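Local atomic coordinates of pectate lyase/Amb allergen (Acidovorax citrulli, PDB entry 4HWV), a protein that probably cleaves pectate, a plant cell-wall polysaccharide, as a calcium-binding secreted lyase of polysaccharide lyase family 1. Residues 49-61 against 64-76. Numbering follows the deposited sequence.
Sequences NRNELIQALYGNT and IAPDGSVQGTPDK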
loop_
_atom_site.group_PDB
_atom_site.type_symbol
_atom_site.label_atom_id
_atom_site.label_comp_id
_atom_site.label_asym_id
_atom_site.label_seq_id
_atom_site.Cartn_x
_atom_site.Cartn_y
_atom_site.Cartn_z
ATOM N N ASN A 49 17.081 9.993 9.632
ATOM C CA ASN A 49 17.379 9.574 8.263
ATOM C C ASN A 49 18.459 8.509 8.280
ATOM O O ASN A 49 19.046 8.203 9.343
ATOM C CB ASN A 49 17.767 10.783 7.379
ATOM C CG ASN A 49 19.072 11.434 7.815
ATOM O OD1 ASN A 49 20.105 10.778 7.859
ATOM N ND2 ASN A 49 19.033 12.744 8.100
ATOM N N ARG A 50 18.719 7.928 7.114
ATOM C CA ARG A 50 19.620 6.798 7.007
ATOM C C ARG A 50 21.050 7.143 7.437
ATOM O O ARG A 50 21.727 6.339 8.093
ATOM C CB ARG A 50 19.605 6.282 5.572
ATOM C CG ARG A 50 20.523 5.069 5.312
ATOM C CD ARG A 50 20.417 4.560 3.858
ATOM N NE ARG A 50 21.290 3.414 3.634
ATOM C CZ ARG A 50 22.602 3.516 3.408
ATOM N NH1 ARG A 50 23.186 4.722 3.361
ATOM N NH2 ARG A 50 23.335 2.410 3.249
ATOM N N ASN A 51 21.522 8.332 7.058
ATOM C CA ASN A 51 22.871 8.740 7.438
ATOM C C ASN A 51 23.024 8.856 8.954
ATOM O O ASN A 51 23.998 8.355 9.534
ATOM C CB ASN A 51 23.272 10.069 6.784
ATOM C CG ASN A 51 23.539 9.942 5.288
ATOM O OD1 ASN A 51 23.779 8.861 4.777
ATOM N ND2 ASN A 51 23.559 11.069 4.595
ATOM N N GLU A 52 22.060 9.507 9.603
ATOM C CA GLU A 52 22.109 9.661 11.059
ATOM C C GLU A 52 22.027 8.329 11.778
ATOM O O GLU A 52 22.732 8.091 12.759
ATOM C CB GLU A 52 20.989 10.571 11.536
ATOM C CG GLU A 52 21.141 12.032 11.056
ATOM C CD GLU A 52 19.992 12.919 11.489
ATOM O OE1 GLU A 52 19.034 12.418 12.100
ATOM O OE2 GLU A 52 20.049 14.141 11.234
ATOM N N LEU A 53 21.167 7.442 11.278
ATOM C CA LEU A 53 21.047 6.107 11.867
ATOM C C LEU A 53 22.394 5.363 11.790
ATOM O O LEU A 53 22.865 4.792 12.782
ATOM C CB LEU A 53 19.959 5.320 11.133
ATOM C CG LEU A 53 19.863 3.848 11.535
ATOM C CD1 LEU A 53 19.507 3.639 13.002
ATOM C CD2 LEU A 53 18.812 3.174 10.659
ATOM N N ILE A 54 23.011 5.369 10.611
ATOM C CA ILE A 54 24.312 4.720 10.446
ATOM C C ILE A 54 25.378 5.343 11.357
ATOM O O ILE A 54 26.130 4.623 12.010
ATOM C CB ILE A 54 24.746 4.726 8.969
ATOM C CG1 ILE A 54 23.841 3.789 8.172
ATOM C CG2 ILE A 54 26.230 4.330 8.821
ATOM C CD1 ILE A 54 23.901 4.019 6.665
ATOM N N GLN A 55 25.451 6.676 11.430
ATOM C CA GLN A 55 26.459 7.267 12.303
ATOM C C GLN A 55 26.240 6.867 13.767
ATOM O O GLN A 55 27.197 6.643 14.512
ATOM C CB GLN A 55 26.514 8.794 12.178
ATOM C CG GLN A 55 27.023 9.309 10.833
ATOM C CD GLN A 55 28.423 8.834 10.450
ATOM O OE1 GLN A 55 29.156 8.233 11.246
ATOM N NE2 GLN A 55 28.791 9.096 9.201
ATOM N N ALA A 56 24.990 6.770 14.199
ATOM C CA ALA A 56 24.723 6.347 15.572
ATOM C C ALA A 56 25.208 4.911 15.795
ATOM O O ALA A 56 25.869 4.593 16.795
ATOM C CB ALA A 56 23.244 6.495 15.897
ATOM N N LEU A 57 24.909 4.039 14.841
ATOM C CA LEU A 57 25.327 2.640 14.953
ATOM C C LEU A 57 26.845 2.484 14.915
ATOM O O LEU A 57 27.394 1.536 15.488
ATOM C CB LEU A 57 24.689 1.816 13.827
ATOM C CG LEU A 57 23.166 1.665 13.901
ATOM C CD1 LEU A 57 22.624 1.140 12.594
ATOM C CD2 LEU A 57 22.730 0.755 15.045
ATOM N N TYR A 58 27.509 3.415 14.229
ATOM C CA TYR A 58 28.953 3.349 14.014
ATOM C C TYR A 58 29.722 4.321 14.921
ATOM O O TYR A 58 30.925 4.514 14.757
ATOM C CB TYR A 58 29.283 3.631 12.536
ATOM C CG TYR A 58 29.039 2.454 11.603
ATOM C CD1 TYR A 58 27.752 1.957 11.387
ATOM C CD2 TYR A 58 30.096 1.845 10.933
ATOM C CE1 TYR A 58 27.528 0.882 10.545
ATOM C CE2 TYR A 58 29.878 0.774 10.067
ATOM C CZ TYR A 58 28.587 0.295 9.887
ATOM O OH TYR A 58 28.327 -0.764 9.050
ATOM N N GLY A 59 29.044 4.929 15.891
ATOM C CA GLY A 59 29.714 5.856 16.792
ATOM C C GLY A 59 30.455 6.954 16.056
ATOM O O GLY A 59 31.577 7.331 16.419
ATOM N N ASN A 60 29.828 7.447 14.994
ATOM C CA ASN A 60 30.353 8.549 14.198
ATOM C C ASN A 60 31.656 8.217 13.472
ATOM O O ASN A 60 32.400 9.116 13.088
ATOM C CB ASN A 60 30.472 9.828 15.048
ATOM C CG ASN A 60 29.134 10.432 15.303
ATOM O OD1 ASN A 60 28.480 10.873 14.370
ATOM N ND2 ASN A 60 28.697 10.438 16.561
ATOM N N THR A 61 31.894 6.928 13.231
ATOM C CA THR A 61 33.072 6.531 12.468
ATOM C C THR A 61 32.740 6.154 11.025
ATOM O O THR A 61 33.632 5.800 10.271
ATOM C CB THR A 61 33.809 5.332 13.094
ATOM O OG1 THR A 61 33.019 4.148 12.909
ATOM C CG2 THR A 61 34.114 5.563 14.579
ATOM N N ILE A 64 30.019 7.394 4.628
ATOM C CA ILE A 64 28.910 7.000 3.775
ATOM C C ILE A 64 29.153 7.638 2.413
ATOM O O ILE A 64 29.173 8.871 2.279
ATOM C CB ILE A 64 27.568 7.433 4.383
ATOM C CG1 ILE A 64 27.469 6.894 5.814
ATOM C CG2 ILE A 64 26.399 6.990 3.481
ATOM C CD1 ILE A 64 26.213 7.321 6.549
ATOM N N ALA A 65 29.382 6.784 1.418
ATOM C CA ALA A 65 29.738 7.196 0.073
ATOM C C ALA A 65 28.563 7.846 -0.633
ATOM O O ALA A 65 27.425 7.706 -0.193
ATOM C CB ALA A 65 30.224 5.970 -0.720
ATOM N N PRO A 66 28.827 8.539 -1.754
ATOM C CA PRO A 66 27.707 9.070 -2.550
ATOM C C PRO A 66 26.631 8.026 -2.870
ATOM O O PRO A 66 25.432 8.353 -2.818
ATOM C CB PRO A 66 28.402 9.576 -3.819
ATOM C CG PRO A 66 29.769 10.062 -3.293
ATOM C CD PRO A 66 30.145 8.998 -2.261
ATOM N N ASP A 67 27.035 6.788 -3.137
ATOM C CA ASP A 67 26.039 5.768 -3.443
ATOM C C ASP A 67 25.322 5.197 -2.216
ATOM O O ASP A 67 24.379 4.413 -2.360
ATOM C CB ASP A 67 26.596 4.658 -4.353
ATOM C CG ASP A 67 27.660 3.789 -3.694
ATOM O OD1 ASP A 67 27.870 3.857 -2.469
ATOM O OD2 ASP A 67 28.279 2.999 -4.433
ATOM N N GLY A 68 25.744 5.612 -1.022
ATOM C CA GLY A 68 25.116 5.144 0.193
ATOM C C GLY A 68 25.861 4.014 0.877
ATOM O O GLY A 68 25.592 3.727 2.043
ATOM N N SER A 69 26.811 3.388 0.190
ATOM C CA SER A 69 27.541 2.293 0.808
ATOM C C SER A 69 28.405 2.801 1.964
ATOM O O SER A 69 28.797 3.975 1.999
ATOM C CB SER A 69 28.380 1.524 -0.214
ATOM O OG SER A 69 29.340 2.343 -0.838
ATOM N N VAL A 70 28.686 1.909 2.914
ATOM C CA VAL A 70 29.280 2.298 4.189
ATOM C C VAL A 70 30.621 1.638 4.454
ATOM O O VAL A 70 30.786 0.433 4.234
ATOM C CB VAL A 70 28.331 1.896 5.346
ATOM C CG1 VAL A 70 28.924 2.269 6.698
ATOM C CG2 VAL A 70 26.944 2.518 5.156
ATOM N N GLN A 71 31.568 2.445 4.937
ATOM C CA GLN A 71 32.794 1.957 5.549
ATOM C C GLN A 71 32.831 2.457 6.979
ATOM O O GLN A 71 32.261 3.499 7.269
ATOM C CB GLN A 71 34.012 2.544 4.841
ATOM C CG GLN A 71 34.157 2.203 3.370
ATOM C CD GLN A 71 35.310 2.976 2.755
ATOM O OE1 GLN A 71 35.122 4.082 2.228
ATOM N NE2 GLN A 71 36.514 2.421 2.852
ATOM N N GLY A 72 33.499 1.731 7.863
ATOM C CA GLY A 72 33.717 2.248 9.205
ATOM C C GLY A 72 33.631 1.163 10.261
ATOM O O GLY A 72 33.590 -0.021 9.939
ATOM N N THR A 73 33.572 1.564 11.527
ATOM C CA THR A 73 33.636 0.609 12.633
ATOM C C THR A 73 32.322 0.593 13.406
ATOM O O THR A 73 32.013 1.558 14.099
ATOM C CB THR A 73 34.771 0.976 13.599
ATOM O OG1 THR A 73 36.001 0.998 12.869
ATOM C CG2 THR A 73 34.874 -0.047 14.739
ATOM N N PRO A 74 31.511 -0.480 13.272
ATOM C CA PRO A 74 30.293 -0.557 14.095
ATOM C C PRO A 74 30.687 -0.479 15.563
ATOM O O PRO A 74 31.686 -1.067 15.979
ATOM C CB PRO A 74 29.710 -1.938 13.744
ATOM C CG PRO A 74 30.273 -2.227 12.366
ATOM C CD PRO A 74 31.651 -1.634 12.375
ATOM N N ASP A 75 29.914 0.279 16.330
ATOM C CA ASP A 75 30.275 0.598 17.719
ATOM C C ASP A 75 29.678 -0.424 18.684
ATOM O O ASP A 75 28.458 -0.555 18.773
ATOM C CB ASP A 75 29.731 2.002 18.022
ATOM C CG ASP A 75 30.110 2.525 19.392
ATOM O OD1 ASP A 75 30.791 1.821 20.166
ATOM O OD2 ASP A 75 29.661 3.649 19.703
ATOM N N LYS A 76 30.532 -1.149 19.403
ATOM C CA LYS A 76 30.063 -2.178 20.315
ATOM C C LYS A 76 29.668 -1.669 21.698
ATOM O O LYS A 76 29.208 -2.455 22.535
ATOM C CB LYS A 76 31.103 -3.295 20.461
ATOM C CG LYS A 76 31.437 -3.999 19.142
ATOM C CD LYS A 76 32.393 -5.181 19.375
ATOM C CE LYS A 76 33.001 -5.656 18.065
ATOM N NZ LYS A 76 33.439 -7.092 18.127
HETATM O O HOH W 1 27.244 4.727 19.224
#
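Val70 CG1 sits over one face of the Tyr58 ring, 4.1 Å from its centroid, and Pro74 CG lies off-centre over the opposite one, both in CH-pi contacts; the Gly72 carbonyl carbon meets the ring edge. Val70 CG2 meets Ile54 CD1 tip to tip, 3.7 Å away. Ile54 CG2 packs on Ile64 CD1, which also touches Asn51 OD1 at 3.4 Å; Asn51 ND2 is hydrogen-bonded to Gly93 O. Arg50, extended from CG to NE (chi1 -180°), brings NH1 and NH2 to Gly68 O in two bent 2.9 Å bonds, NH1 in the carbonyl plane on a lone pair, NH2 45° above it; NH2 also donates to Val158 O. Together they join helix 50-57 and the turn after it to the hairpin of strands 63-64 and 70-71 and the loop that follows, at one end of the PL1 parallel beta-helix, away from the calcium site. A Schellman motif with Gly59 as C-prime closes the helix, and Leu57 O accepts a nearly straight bond from Asp75 N (2.9 Å, 170°). Thr61 OG1 donates to Tyr58 O and accepts from Thr73 N at 3.0 Å. Farther out, a water bridges Ala56 O and Asp75 OD2, which is also salt-bridged to Arg43.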